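Local coordinates for lipoprotein (Colwellia psychrerythraea, PDB 3O0Y), which is of unknown molecular function but is a putative lipoprotein of the DUF885 family, which belongs to a clan of metallopeptidases, at residues A[136-141]-A[183-188]. Residues are numbered along the deposited sequence; the frame is centred on the assembly and turned at random.
Sequences FIVNQI and EKQTAD
The flat amide of Gln185 meets Val138 with one face: Val138 CG2 stands 3.8 Å from Gln185 NE2, almost straight above the nitrogen, and CB touches the same atom from a shallower slant. Water 2 lies close to the amide plane, at its edge, and accepts from Gln185 NE2 at 3.1 Å. The same water donates to Val138 O at 2.9 Å, giving a water-mediated link from side chain to backbone. A weak hydrogen bond to Ser265 OG also engages this nitrogen. With CG anti to the backbone N (chi1 -172°) and the chain extended beyond it, Gln185 carries its amide away from the helix axis to Val138.

The second flat group, the Asp188 carboxylate, is gripped at both oxygens. Lys184 NZ sits on the syn side of Asp188 OD1 at 2.8 Å, a salt bridge spanning one helical turn. Water 1, close to the carboxylate plane, donates to Asp188 OD2 at 2.7 Å, and Gly125 N hydrogen-bonds to the same oxygen. Across the interface water 1 accepts from Ile137 N at 3.0 Å, a second bridge to the loop backbone. Lys184 NZ also donates to the carbonyls of Gly125 and Asn123.

The arrangement is loop-on-helix packing in a mainly helical fold: the loop between strand 126-128 and helix 144-154 rests on helix 174-190. Ile137 supplies most of the apolar contact, its two branches reaching neighbouring helix residues. CG2 lies 4.0 Å from Gln185 CB, whereas chi1 -167° sends the CG1 branch, ending in CD1, to Lys184 CB and CG. Farther along, Asn139 OD1 accepts from Ile141 N in the carbonyl plane, forming an Asx turn. A separate bond, Asn139 ND2 to Phe136 O with an N-H...O angle of 164°, holds the amide's other end.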
loop_
_atom_site.group_PDB
_atom_site.type_symbol
_atom_site.label_atom_id
_atom_site.label_comp_id
_atom_site.label_asym_id
_atom_site.label_seq_id
_atom_site.Cartn_x
_atom_site.Cartn_y
_atom_site.Cartn_z
ATOM N N PHE A 136 -14.507 4.310 -3.517
ATOM C CA PHE A 136 -14.676 5.595 -4.241
ATOM C C PHE A 136 -13.736 5.657 -5.449
ATOM O O PHE A 136 -12.495 5.813 -5.285
ATOM C CB PHE A 136 -14.456 6.740 -3.293
ATOM C CG PHE A 136 -15.350 6.681 -2.064
ATOM C CD1 PHE A 136 -16.731 6.591 -2.180
ATOM C CD2 PHE A 136 -14.808 6.660 -0.805
ATOM C CE1 PHE A 136 -17.517 6.469 -1.057
ATOM C CE2 PHE A 136 -15.621 6.535 0.341
ATOM C CZ PHE A 136 -16.973 6.438 0.201
ATOM N N ILE A 137 -14.311 5.453 -6.636
ATOM C CA ILE A 137 -13.483 5.325 -7.854
ATOM C C ILE A 137 -12.691 6.601 -8.095
ATOM O O ILE A 137 -11.585 6.539 -8.614
ATOM C CB ILE A 137 -14.290 4.829 -9.054
ATOM C CG1 ILE A 137 -13.387 4.413 -10.196
ATOM C CG2 ILE A 137 -15.413 5.916 -9.458
ATOM C CD1 ILE A 137 -14.090 3.603 -11.292
ATOM N N VAL A 138 -13.264 7.757 -7.730
ATOM C CA VAL A 138 -12.547 9.015 -7.749
ATOM C C VAL A 138 -12.457 9.516 -6.302
ATOM O O VAL A 138 -13.433 9.669 -5.596
ATOM C CB VAL A 138 -13.263 10.062 -8.640
ATOM C CG1 VAL A 138 -12.545 11.448 -8.560
ATOM C CG2 VAL A 138 -13.464 9.520 -10.117
ATOM N N ASN A 139 -11.228 9.714 -5.847
ATOM C CA ASN A 139 -10.963 10.127 -4.489
ATOM C C ASN A 139 -9.638 10.914 -4.477
ATOM O O ASN A 139 -9.061 11.181 -5.513
ATOM C CB ASN A 139 -10.968 8.922 -3.537
ATOM C CG ASN A 139 -9.777 7.982 -3.734
ATOM O OD1 ASN A 139 -8.653 8.373 -3.454
ATOM N ND2 ASN A 139 -10.014 6.762 -4.208
ATOM N N GLN A 140 -9.268 11.421 -3.321
ATOM C CA GLN A 140 -8.100 12.292 -3.206
ATOM C C GLN A 140 -6.719 11.628 -3.135
ATOM O O GLN A 140 -5.744 12.309 -3.207
ATOM C CB GLN A 140 -8.305 13.194 -1.951
ATOM C CG GLN A 140 -7.736 12.672 -0.610
ATOM C CD GLN A 140 -8.541 11.494 0.027
ATOM O OE1 GLN A 140 -9.547 11.026 -0.519
ATOM N NE2 GLN A 140 -8.033 10.980 1.147
ATOM N N ILE A 141 -6.648 10.341 -2.866
ATOM C CA ILE A 141 -5.433 9.649 -2.525
ATOM C C ILE A 141 -5.017 8.628 -3.580
ATOM O O ILE A 141 -3.837 8.515 -3.838
ATOM C CB ILE A 141 -5.456 9.062 -1.089
ATOM C CG1 ILE A 141 -4.147 8.375 -0.697
ATOM C CG2 ILE A 141 -6.630 8.070 -0.865
ATOM C CD1 ILE A 141 -4.009 8.136 0.850
ATOM N N GLU A 183 -18.924 7.087 -15.918
ATOM C CA GLU A 183 -20.077 6.180 -15.969
ATOM C C GLU A 183 -20.235 5.379 -14.689
ATOM O O GLU A 183 -21.371 5.189 -14.234
ATOM C CB GLU A 183 -19.953 5.223 -17.153
ATOM C CG GLU A 183 -21.212 4.576 -17.596
ATOM C CD GLU A 183 -20.948 3.533 -18.683
ATOM O OE1 GLU A 183 -19.862 3.620 -19.369
ATOM O OE2 GLU A 183 -21.816 2.605 -18.776
ATOM N N LYS A 184 -19.121 4.870 -14.136
ATOM C CA LYS A 184 -19.175 4.095 -12.871
ATOM C C LYS A 184 -19.504 4.984 -11.663
ATOM O O LYS A 184 -20.336 4.638 -10.840
ATOM C CB LYS A 184 -17.832 3.360 -12.616
ATOM C CG LYS A 184 -17.911 2.301 -11.547
ATOM C CD LYS A 184 -19.011 1.256 -11.756
ATOM C CE LYS A 184 -18.884 0.096 -10.767
ATOM N NZ LYS A 184 -18.903 0.468 -9.339
ATOM N N GLN A 185 -18.911 6.169 -11.575
ATOM C CA GLN A 185 -19.195 7.097 -10.456
ATOM C C GLN A 185 -20.709 7.481 -10.462
ATOM O O GLN A 185 -21.367 7.532 -9.412
ATOM C CB GLN A 185 -18.402 8.339 -10.683
ATOM C CG GLN A 185 -18.428 9.363 -9.506
ATOM C CD GLN A 185 -17.700 10.652 -9.851
ATOM O OE1 GLN A 185 -18.033 11.315 -10.850
ATOM N NE2 GLN A 185 -16.769 11.059 -8.992
ATOM N N THR A 186 -21.216 7.632 -11.683
ATOM C CA THR A 186 -22.647 7.973 -11.863
ATOM C C THR A 186 -23.545 6.824 -11.473
ATOM O O THR A 186 -24.542 7.056 -10.762
ATOM C CB THR A 186 -22.946 8.428 -13.314
ATOM O OG1 THR A 186 -22.287 9.671 -13.527
ATOM C CG2 THR A 186 -24.436 8.655 -13.549
ATOM N N ALA A 187 -23.187 5.605 -11.898
ATOM C CA ALA A 187 -23.925 4.378 -11.511
ATOM C C ALA A 187 -23.958 4.249 -9.993
ATOM O O ALA A 187 -24.952 3.872 -9.423
ATOM C CB ALA A 187 -23.300 3.083 -12.166
ATOM N N ASP A 188 -22.804 4.411 -9.341
ATOM C CA ASP A 188 -22.786 4.337 -7.900
ATOM C C ASP A 188 -23.644 5.416 -7.233
ATOM O O ASP A 188 -24.422 5.118 -6.347
ATOM C CB ASP A 188 -21.334 4.421 -7.395
ATOM C CG ASP A 188 -20.461 3.245 -7.811
ATOM O OD1 ASP A 188 -20.897 2.305 -8.493
ATOM O OD2 ASP A 188 -19.255 3.280 -7.397
HETATM O O HOH W 1 -17.178 4.742 -6.344
HETATM O O HOH W 2 -16.010 9.114 -6.736
#